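Local structure of beta-N-acetylhexosaminidase (Mycobacterium smegmatis, 4YYF) at residues G70-I73 with G74-D78; T289-L292 with S293-A297; Q300-G303 with V304-V308; A307-R310 with A311-G315; L331-L334 with E335-A339. The protein probably hydrolyses terminal non-reducing N-acetyl-hexosamine residues from N-acetyl-beta-hexosaminides as a family 3 glycoside hydrolase. The protein carries 1 engineered substitution. All coordinates share one frame; numbering follows the deposited sequence.

Contact 1. Residues G70-I73 with G74-D78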
# COMPACT_ATOMS: atom_id res chain seq x y z
N GLY A 70 -3.36 7.69 -8.08
CA GLY A 70 -2.51 8.03 -6.95
C GLY A 70 -1.09 8.33 -7.35
O GLY A 70 -0.59 7.81 -8.34
N ILE A 71 -0.45 9.20 -6.58
CA ILE A 71 0.98 9.43 -6.71
C ILE A 71 1.64 9.12 -5.37
O ILE A 71 1.03 9.29 -4.32
CB ILE A 71 1.32 10.87 -7.14
CG1 ILE A 71 0.69 11.88 -6.18
CG2 ILE A 71 0.85 11.10 -8.60
CD1 ILE A 71 1.16 13.33 -6.42
N MSE A 72 2.89 8.65 -5.41
CA MSE A 72 3.58 8.32 -4.18
C MSE A 72 4.80 9.23 -3.98
O MSE A 72 5.55 9.50 -4.92
CB MSE A 72 4.03 6.86 -4.15
CG MSE A 72 4.65 6.50 -2.81
SE MSE A 72 5.35 4.70 -2.77
CE MSE A 72 5.85 4.60 -0.89
N ILE A 73 4.98 9.68 -2.75
CA ILE A 73 6.13 10.47 -2.35
C ILE A 73 7.14 9.49 -1.76
O ILE A 73 6.81 8.71 -0.87
CB ILE A 73 5.74 11.47 -1.25
CG1 ILE A 73 4.57 12.36 -1.70
CG2 ILE A 73 6.93 12.31 -0.84
CD1 ILE A 73 4.83 13.17 -2.96
N GLY A 74 8.39 9.54 -2.23
CA GLY A 74 9.41 8.66 -1.69
C GLY A 74 10.72 9.37 -1.48
O GLY A 74 10.80 10.60 -1.61
N SER A 75 11.77 8.61 -1.18
CA SER A 75 13.11 9.19 -1.02
C SER A 75 13.59 9.86 -2.31
O SER A 75 14.45 10.73 -2.28
CB SER A 75 14.11 8.12 -0.58
OG SER A 75 14.09 7.04 -1.49
N TRP A 76 13.02 9.45 -3.44
CA TRP A 76 13.38 9.98 -4.76
C TRP A 76 12.63 11.29 -5.07
O TRP A 76 12.80 11.88 -6.13
CB TRP A 76 13.03 8.94 -5.84
CG TRP A 76 11.58 8.60 -5.80
CD1 TRP A 76 10.56 9.24 -6.44
CD2 TRP A 76 10.96 7.54 -5.04
NE1 TRP A 76 9.36 8.65 -6.13
CE2 TRP A 76 9.58 7.61 -5.27
CE3 TRP A 76 11.45 6.55 -4.18
CZ2 TRP A 76 8.67 6.72 -4.69
CZ3 TRP A 76 10.56 5.67 -3.60
CH2 TRP A 76 9.18 5.76 -3.85
N THR A 77 11.78 11.74 -4.15
CA THR A 77 10.93 12.90 -4.41
C THR A 77 11.50 14.21 -3.84
O THR A 77 11.90 14.28 -2.68
CB THR A 77 9.51 12.70 -3.84
OG1 THR A 77 8.99 11.44 -4.29
CG2 THR A 77 8.58 13.82 -4.28
N ASP A 78 11.53 15.23 -4.68
CA ASP A 78 11.75 16.62 -4.28
C ASP A 78 10.56 17.07 -3.42
O ASP A 78 9.47 17.28 -3.94
CB ASP A 78 11.81 17.43 -5.57
CG ASP A 78 12.07 18.90 -5.36
OD1 ASP A 78 11.49 19.51 -4.43
OD2 ASP A 78 12.86 19.47 -6.15
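Met72 and Ile73 lie toward the end of a parallel strand of the family 3 TIM barrel, and the chain then turns off in a type I beta turn from Gly74 to Thr77, closed by Thr77 N to Gly74 O at 3.0 Å. A second bond braces the same turn: Gly74 N points almost straight (177°) at Thr77 OG1, 2.9 Å away. That hydroxyl oxygen is gripped twice, since it also bonds the carbonyl O of Val53, which ties the turn to the loop after the neighbouring strand 49-52. Trp76 folds back over the turn. With CG held between its own backbone N and carbonyl carbon (chi1 58°), the indole lays one face on Gly74 CA, which sits 3.5 Å from the ring plane near the rim. The selenomethionine chain of Met72 is fully extended and crosses the indole at about a right angle, bringing SE to the edge of the six-membered ring in a Met-aromatic contact. Ile73 and Thr77 also cross squarely, branch against branch: Ile73 CG2 lies 4.0 Å from Thr77 CB, and Ile73 CD1 is likewise 4.0 Å from Thr77 CG2.

Contact 2. Residues T289-L292 with S293-A297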
# COMPACT_ATOMS: atom_id res chain seq x y z
N THR A 289 -0.63 -3.44 -3.79
CA THR A 289 0.58 -4.26 -3.85
C THR A 289 1.74 -3.44 -3.32
O THR A 289 1.70 -2.21 -3.30
CB THR A 289 0.97 -4.64 -5.29
OG1 THR A 289 1.38 -3.45 -5.98
CG2 THR A 289 -0.18 -5.30 -6.02
N ASP A 290 2.81 -4.13 -2.93
CA ASP A 290 4.09 -3.49 -2.66
C ASP A 290 4.66 -3.10 -4.03
O ASP A 290 4.09 -3.44 -5.07
CB ASP A 290 5.01 -4.49 -1.93
CG ASP A 290 6.16 -3.82 -1.18
OD1 ASP A 290 6.46 -2.63 -1.39
OD2 ASP A 290 6.80 -4.52 -0.37
N ASP A 291 5.77 -2.36 -4.03
CA ASP A 291 6.39 -1.81 -5.24
C ASP A 291 6.71 -2.88 -6.28
O ASP A 291 7.48 -3.80 -6.03
CB ASP A 291 7.64 -1.02 -4.79
CG ASP A 291 8.61 -0.67 -5.92
OD1 ASP A 291 8.23 -0.62 -7.11
OD2 ASP A 291 9.78 -0.43 -5.57
N LEU A 292 6.10 -2.74 -7.46
CA LEU A 292 6.21 -3.73 -8.54
C LEU A 292 7.36 -3.51 -9.52
O LEU A 292 7.63 -4.38 -10.35
CB LEU A 292 4.90 -3.82 -9.33
CG LEU A 292 3.65 -4.28 -8.60
CD1 LEU A 292 2.43 -4.05 -9.46
CD2 LEU A 292 3.75 -5.76 -8.23
N SER A 293 8.06 -2.38 -9.43
CA SER A 293 9.09 -2.08 -10.44
C SER A 293 10.53 -2.19 -9.94
O SER A 293 11.40 -2.71 -10.63
CB SER A 293 8.85 -0.70 -11.05
OG SER A 293 9.03 0.32 -10.07
N SER A 294 10.81 -1.68 -8.74
CA SER A 294 12.21 -1.63 -8.29
C SER A 294 12.61 -2.83 -7.47
O SER A 294 13.80 -3.04 -7.21
CB SER A 294 12.49 -0.36 -7.48
OG SER A 294 12.01 -0.50 -6.15
N MSE A 295 11.63 -3.64 -7.07
CA MSE A 295 11.89 -4.76 -6.16
C MSE A 295 12.20 -6.06 -6.89
O MSE A 295 11.38 -6.53 -7.69
CB MSE A 295 10.72 -4.94 -5.18
CG MSE A 295 10.52 -3.73 -4.30
SE MSE A 295 9.17 -3.92 -2.92
CE MSE A 295 10.11 -5.16 -1.76
N GLY A 296 13.36 -6.64 -6.59
CA GLY A 296 13.86 -7.82 -7.27
C GLY A 296 12.96 -9.05 -7.22
O GLY A 296 12.99 -9.86 -8.15
N ALA A 297 12.17 -9.20 -6.16
CA ALA A 297 11.26 -10.35 -6.06
C ALA A 297 10.28 -10.35 -7.23
O ALA A 297 9.79 -11.41 -7.65
CB ALA A 297 10.51 -10.34 -4.72
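Asp291 reaches its carboxylate forward to the residues that follow it, and its OD1 collects two backbone N-H groups from one face of the carboxylate plane. Ser293 N comes from above that plane, 2.9 Å from Asp291 OD1. Ser294 N arrives on the syn side, still well out of plane, with a longer but straighter bond of 3.2 Å to Asp291 OD1 (171°). The torsion explains the reach: CG stands anti to the backbone N (chi1 165°), swinging the acid forward along the chain. Asp290 has the same first torsion but serves its neighbour. Asp290 OD1 takes Asp291 N at 2.7 Å on the anti side, which would help to hold the carboxylate's rotation. Across this group, at about a right angle, lies the end of the Met295 side chain, bent at its last torsion. Met295 SE is 3.4 Å from Asp290 OD1, and Met295 CE sits 3.6 Å from Asp290 OD2, so selenium and methyl lie against the acid. Further back, Met295 CG packs 3.5 Å from Asp291 O, a carbonyl that also receives NE2 of His251. An acetate, probably from the crystallisation liquor, lies about 3 Å from the Asp290 side chain. The motif is an Asx turn at Asp291 leading to Met295, the N-cap of helix 296-299, at the C-terminal end of a barrel strand, where TIM-barrel enzymes place their active sites.

Contact 3. Residues Q300-G303 with V304-V308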
# COMPACT_ATOMS: atom_id res chain seq x y z
N GLN A 300 12.73 -9.38 -11.40
CA GLN A 300 13.57 -10.42 -11.98
C GLN A 300 12.75 -11.43 -12.76
O GLN A 300 13.30 -12.26 -13.49
CB GLN A 300 14.37 -11.14 -10.89
CG GLN A 300 15.48 -10.31 -10.30
CD GLN A 300 16.04 -10.92 -9.03
OE1 GLN A 300 15.74 -12.08 -8.70
NE2 GLN A 300 16.84 -10.15 -8.30
N ARG A 301 11.43 -11.36 -12.62
CA ARG A 301 10.56 -12.31 -13.28
C ARG A 301 9.60 -11.63 -14.25
O ARG A 301 9.23 -12.20 -15.28
CB ARG A 301 9.80 -13.14 -12.23
CG ARG A 301 10.73 -13.85 -11.26
CD ARG A 301 10.00 -14.49 -10.09
NE ARG A 301 9.04 -15.50 -10.51
CZ ARG A 301 8.43 -16.35 -9.68
NH1 ARG A 301 8.70 -16.32 -8.38
NH2 ARG A 301 7.56 -17.23 -10.16
N TYR A 302 9.20 -10.40 -13.94
CA TYR A 302 8.18 -9.70 -14.72
C TYR A 302 8.53 -8.23 -14.90
O TYR A 302 8.94 -7.57 -13.94
CB TYR A 302 6.81 -9.80 -14.02
CG TYR A 302 6.46 -11.20 -13.58
CD1 TYR A 302 6.12 -12.18 -14.50
CD2 TYR A 302 6.48 -11.55 -12.24
CE1 TYR A 302 5.81 -13.46 -14.10
CE2 TYR A 302 6.16 -12.84 -11.82
CZ TYR A 302 5.83 -13.79 -12.75
OH TYR A 302 5.51 -15.07 -12.34
N GLY A 303 8.33 -7.71 -16.11
CA GLY A 303 8.43 -6.28 -16.37
C GLY A 303 7.26 -5.57 -15.74
O GLY A 303 6.31 -6.22 -15.28
N VAL A 304 7.29 -4.24 -15.71
CA VAL A 304 6.25 -3.49 -15.00
C VAL A 304 4.82 -3.76 -15.51
O VAL A 304 3.93 -4.07 -14.72
CB VAL A 304 6.51 -1.98 -15.01
CG1 VAL A 304 5.41 -1.27 -14.20
CG2 VAL A 304 7.86 -1.67 -14.42
N ALA A 305 4.61 -3.68 -16.82
CA ALA A 305 3.27 -3.88 -17.36
C ALA A 305 2.73 -5.29 -17.06
O ALA A 305 1.57 -5.46 -16.67
CB ALA A 305 3.24 -3.58 -18.85
N ASP A 306 3.58 -6.30 -17.23
CA ASP A 306 3.19 -7.67 -16.94
C ASP A 306 2.88 -7.86 -15.45
O ASP A 306 1.92 -8.54 -15.09
CB ASP A 306 4.28 -8.64 -17.42
CG ASP A 306 3.93 -10.11 -17.18
OD1 ASP A 306 2.73 -10.45 -17.04
OD2 ASP A 306 4.87 -10.93 -17.14
N ALA A 307 3.69 -7.24 -14.59
CA ALA A 307 3.51 -7.35 -13.14
C ALA A 307 2.21 -6.70 -12.69
O ALA A 307 1.49 -7.24 -11.83
CB ALA A 307 4.68 -6.72 -12.40
N VAL A 308 1.91 -5.54 -13.25
CA VAL A 308 0.66 -4.84 -12.93
C VAL A 308 -0.54 -5.67 -13.38
O VAL A 308 -1.50 -5.86 -12.62
CB VAL A 308 0.63 -3.45 -13.58
CG1 VAL A 308 -0.78 -2.84 -13.50
CG2 VAL A 308 1.65 -2.55 -12.89
O HOH W 1 7.38 -9.58 -18.33
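Gly303 caps helix 304-314, and Tyr302 just before it packs against the first turn. Among the hydrogen bonds, Ala307 N bonds directly to Gly303 O at 2.9 Å. A water makes an indirect link, accepting from Gly303 N at 3.1 Å and donating to Asp306 OD2, also at 3.1 Å. The water thus connects the N-cap amide to the acid three residues on. Asp306 is shared out further, since its OD1 forms a salt bridge with NE of Arg310 one turn along. The aromatic contact uses OD2 as well. Asp306 points its carboxylate away from its own N (chi1 -179°), which brings OD2 to the edge of the Tyr302 ring, near its plane and 3.2 Å from Tyr302 CD1, while the carboxylate itself stands almost perpendicular to the ring (88°). Apolar packing completes the cap: Tyr302 CB and Ala307 CB meet at 4.1 Å, in the positions of a hydrophobic staple. Tyr302 also leans on Leu265, while Val304 and Val308 turn to strand 319-321 and to Val330 of helix 327-340.

Contact 4. Residues A307-R310 with A311-G315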
# COMPACT_ATOMS: atom_id res chain seq x y z
N ALA A 307 3.69 -7.24 -14.59
CA ALA A 307 3.51 -7.35 -13.14
C ALA A 307 2.21 -6.70 -12.69
O ALA A 307 1.49 -7.24 -11.83
CB ALA A 307 4.68 -6.72 -12.40
N VAL A 308 1.91 -5.54 -13.25
CA VAL A 308 0.66 -4.84 -12.93
C VAL A 308 -0.54 -5.67 -13.38
O VAL A 308 -1.50 -5.86 -12.62
CB VAL A 308 0.63 -3.45 -13.58
CG1 VAL A 308 -0.78 -2.84 -13.50
CG2 VAL A 308 1.65 -2.55 -12.89
N LEU A 309 -0.47 -6.19 -14.60
CA LEU A 309 -1.52 -7.07 -15.10
C LEU A 309 -1.74 -8.28 -14.18
O LEU A 309 -2.87 -8.59 -13.80
CB LEU A 309 -1.18 -7.55 -16.51
CG LEU A 309 -2.17 -8.57 -17.10
CD1 LEU A 309 -3.60 -8.07 -16.95
CD2 LEU A 309 -1.87 -8.89 -18.57
N ARG A 310 -0.66 -8.97 -13.82
CA ARG A 310 -0.76 -10.13 -12.94
C ARG A 310 -1.35 -9.77 -11.58
O ARG A 310 -2.15 -10.53 -11.03
CB ARG A 310 0.61 -10.80 -12.78
CG ARG A 310 1.02 -11.63 -13.99
CD ARG A 310 2.50 -11.93 -13.99
NE ARG A 310 2.87 -12.77 -15.14
CZ ARG A 310 2.74 -14.09 -15.16
NH1 ARG A 310 2.27 -14.73 -14.10
NH2 ARG A 310 3.08 -14.78 -16.25
N ALA A 311 -0.98 -8.62 -11.04
CA ALA A 311 -1.51 -8.19 -9.75
C ALA A 311 -3.02 -7.97 -9.82
O ALA A 311 -3.76 -8.46 -8.98
CB ALA A 311 -0.80 -6.93 -9.24
N LEU A 312 -3.48 -7.22 -10.83
CA LEU A 312 -4.90 -6.93 -10.97
C LEU A 312 -5.69 -8.19 -11.31
O LEU A 312 -6.85 -8.31 -10.89
CB LEU A 312 -5.14 -5.84 -12.03
CG LEU A 312 -4.44 -4.52 -11.75
CD1 LEU A 312 -4.70 -3.51 -12.88
CD2 LEU A 312 -4.86 -3.96 -10.39
N GLN A 313 -5.07 -9.11 -12.04
CA GLN A 313 -5.70 -10.42 -12.31
C GLN A 313 -5.85 -11.20 -11.01
O GLN A 313 -6.86 -11.88 -10.80
CB GLN A 313 -4.84 -11.28 -13.24
CG GLN A 313 -4.85 -10.91 -14.70
CD GLN A 313 -3.87 -11.78 -15.49
OE1 GLN A 313 -2.78 -12.09 -15.01
NE2 GLN A 313 -4.27 -12.18 -16.69
N ALA A 314 -4.84 -11.12 -10.16
CA ALA A 314 -4.82 -11.92 -8.94
C ALA A 314 -5.82 -11.39 -7.91
O ALA A 314 -6.38 -12.15 -7.13
CB ALA A 314 -3.42 -11.98 -8.36
N GLY A 315 -6.05 -10.09 -7.91
CA GLY A 315 -7.06 -9.54 -7.03
C GLY A 315 -6.70 -8.25 -6.32
O GLY A 315 -7.48 -7.77 -5.50
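Val308 and Leu312 lie side by side on the buried face of helix 304-314, pointing the same way, and meet at 4.0 Å between Val308 CG1 and Leu312 CD1. Here the packing is close: Leu312 CG rests 3.3 Å from Val308 O, just where Val308 O receives Leu312 N at 3.0 Å. Leu334 of helix 327-340 covers Leu312, and strand 319-321 backs Val308. Leu309 is buried too, on Arg333 and Ala337. The small residues Ala311 and Ala314 face Leu265 and helix 267-275. The side partly open to solvent belongs to Arg310 and Gln313. Gln313 runs out extended and crosses Leu309 at a slant, Gln313 CG lying 3.8 Å from Leu309 CD1 and Gln313 OE1 3.5 Å from Arg310 CA. The amide is held at its far end, where NE2 bonds the carbonyl O of Glu342. Arg310 is extended as far as NE, but its guanidinium stands steeply to the Gln313 amide (81°) and its NE forms a salt bridge with Asp306 instead. The helix stops at Gly315, whose positive phi of 138° turns the chain away after Gly315 N has bonded Ala311 O at 3.0 Å. Chemically, the two sides divide the work: carbon contacts seat the helix against strand 319-321 and the neighbouring helices, while the polar ends of Arg310 and Gln313 bond to groups beyond these residues.

Contact 5. Residues L331-L334 with E335-A339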
# COMPACT_ATOMS: atom_id res chain seq x y z
N LEU A 331 -0.97 1.14 -19.20
CA LEU A 331 -2.36 1.32 -19.59
C LEU A 331 -2.67 0.64 -20.93
O LEU A 331 -3.73 0.05 -21.10
CB LEU A 331 -2.70 2.82 -19.65
CG LEU A 331 -2.74 3.49 -18.27
CD1 LEU A 331 -2.89 5.01 -18.43
CD2 LEU A 331 -3.88 2.93 -17.41
N ASP A 332 -1.73 0.72 -21.87
CA ASP A 332 -1.86 -0.01 -23.13
C ASP A 332 -2.03 -1.50 -22.91
O ASP A 332 -2.87 -2.15 -23.53
CB ASP A 332 -0.63 0.22 -24.02
CG ASP A 332 -0.63 1.57 -24.68
OD1 ASP A 332 -1.62 2.31 -24.53
OD2 ASP A 332 0.36 1.90 -25.37
N ARG A 333 -1.22 -2.06 -22.02
CA ARG A 333 -1.26 -3.50 -21.79
C ARG A 333 -2.56 -3.89 -21.08
O ARG A 333 -3.12 -4.96 -21.32
CB ARG A 333 -0.04 -3.93 -20.96
CG ARG A 333 0.05 -5.43 -20.65
CD ARG A 333 0.28 -6.26 -21.91
NE ARG A 333 0.35 -7.71 -21.66
CZ ARG A 333 -0.67 -8.55 -21.78
NH1 ARG A 333 -1.86 -8.10 -22.16
NH2 ARG A 333 -0.50 -9.85 -21.54
N LEU A 334 -3.05 -3.02 -20.20
CA LEU A 334 -4.26 -3.33 -19.46
C LEU A 334 -5.49 -3.33 -20.38
O LEU A 334 -6.36 -4.18 -20.24
CB LEU A 334 -4.45 -2.37 -18.29
CG LEU A 334 -3.42 -2.56 -17.17
CD1 LEU A 334 -3.66 -1.58 -16.03
CD2 LEU A 334 -3.48 -4.00 -16.67
N GLU A 335 -5.55 -2.38 -21.31
CA GLU A 335 -6.60 -2.38 -22.31
C GLU A 335 -6.58 -3.64 -23.18
O GLU A 335 -7.63 -4.20 -23.50
CB GLU A 335 -6.50 -1.12 -23.18
CG GLU A 335 -6.77 0.17 -22.44
CD GLU A 335 -7.15 1.32 -23.37
OE1 GLU A 335 -6.34 2.27 -23.52
OE2 GLU A 335 -8.26 1.29 -23.94
N GLN A 336 -5.39 -4.09 -23.56
CA GLN A 336 -5.27 -5.32 -24.33
C GLN A 336 -5.75 -6.54 -23.53
O GLN A 336 -6.38 -7.45 -24.08
CB GLN A 336 -3.83 -5.53 -24.80
CG GLN A 336 -3.32 -4.47 -25.76
CD GLN A 336 -1.81 -4.48 -25.89
OE1 GLN A 336 -1.15 -5.45 -25.49
NE2 GLN A 336 -1.25 -3.40 -26.44
N ALA A 337 -5.46 -6.55 -22.24
CA ALA A 337 -5.88 -7.66 -21.39
C ALA A 337 -7.40 -7.71 -21.27
O ALA A 337 -7.99 -8.80 -21.22
CB ALA A 337 -5.26 -7.55 -20.02
N LEU A 338 -8.03 -6.54 -21.24
CA LEU A 338 -9.48 -6.44 -21.22
C LEU A 338 -10.03 -7.07 -22.47
O LEU A 338 -10.96 -7.89 -22.42
CB LEU A 338 -9.93 -4.97 -21.13
CG LEU A 338 -9.94 -4.35 -19.74
CD1 LEU A 338 -10.49 -2.93 -19.77
CD2 LEU A 338 -10.77 -5.23 -18.79
N ALA A 339 -9.45 -6.70 -23.61
CA ALA A 339 -9.89 -7.20 -24.91
C ALA A 339 -9.66 -8.71 -25.02
O ALA A 339 -10.47 -9.42 -25.61
CB ALA A 339 -9.18 -6.47 -26.03
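Asp332 OD1 and Glu335 OE1 converge on one polar atom, NH1 of Arg42 in helix 41-46, forming a salt bridge each. The two acids are three residues apart on the helix, with Asp332 OD1 4.8 Å from Glu335 OE1, and the shared arginine would offset their like charges. Glu335 reaches the site by lying back along the helix, with its CG anti to the carbonyl carbon (chi1 -66°) and 3.3 Å from Leu331 O. Leu331 O also accepts Glu335 N at 3.0 Å. Gln336 lies back in a similar way, its CG 3.2 Å from Asp332 O. Beside it Arg333 crosses at about a right angle, Arg333 CD coming 3.9 Å from Gln336 OE1. A bend at chi2 (67°) brings the Arg333 guanidinium round over the next turn, where Arg333 NH1 lies 4.1 Å from Ala337 CB and Ala337 N lies at the edge of the guanidinium, near its plane. The charge is met elsewhere, by a salt bridge from NH2 to Glu342 OE2. Ala337 N instead bonds Arg333 O at 3.0 Å, part of the regular helix ladder. Helix 327-340 packs on three neighbours: Leu331 and Leu334 bear on Leu45 of helix 41-46, Arg333 and Ala337 on Leu309 of helix 304-314, and Leu338 on Val348 of helix 345-357.

How the contacts relate
Contacts 1 and 2 both lie where barrel strands give way to loops, and there side chains bind backbone N-H groups: a threonine hydroxyl in contact 1, a carboxylate in contact 2. Contact 1 is buried and contact 2 partly so. Contacts 3 and 4 share Ala307 and Val308 on helix 304-314, but the first is a water-bridged cap at the surface and the second mostly buried packing. Leu292 joins contact 2 to this helix through Val308. Contact 5, the farthest from the chain's centre, lies on the next helix; Leu309 and Leu312 meet its Leu334 in apolar packing, while its charged side chains pair outside the two segments, with Arg42 and Glu342.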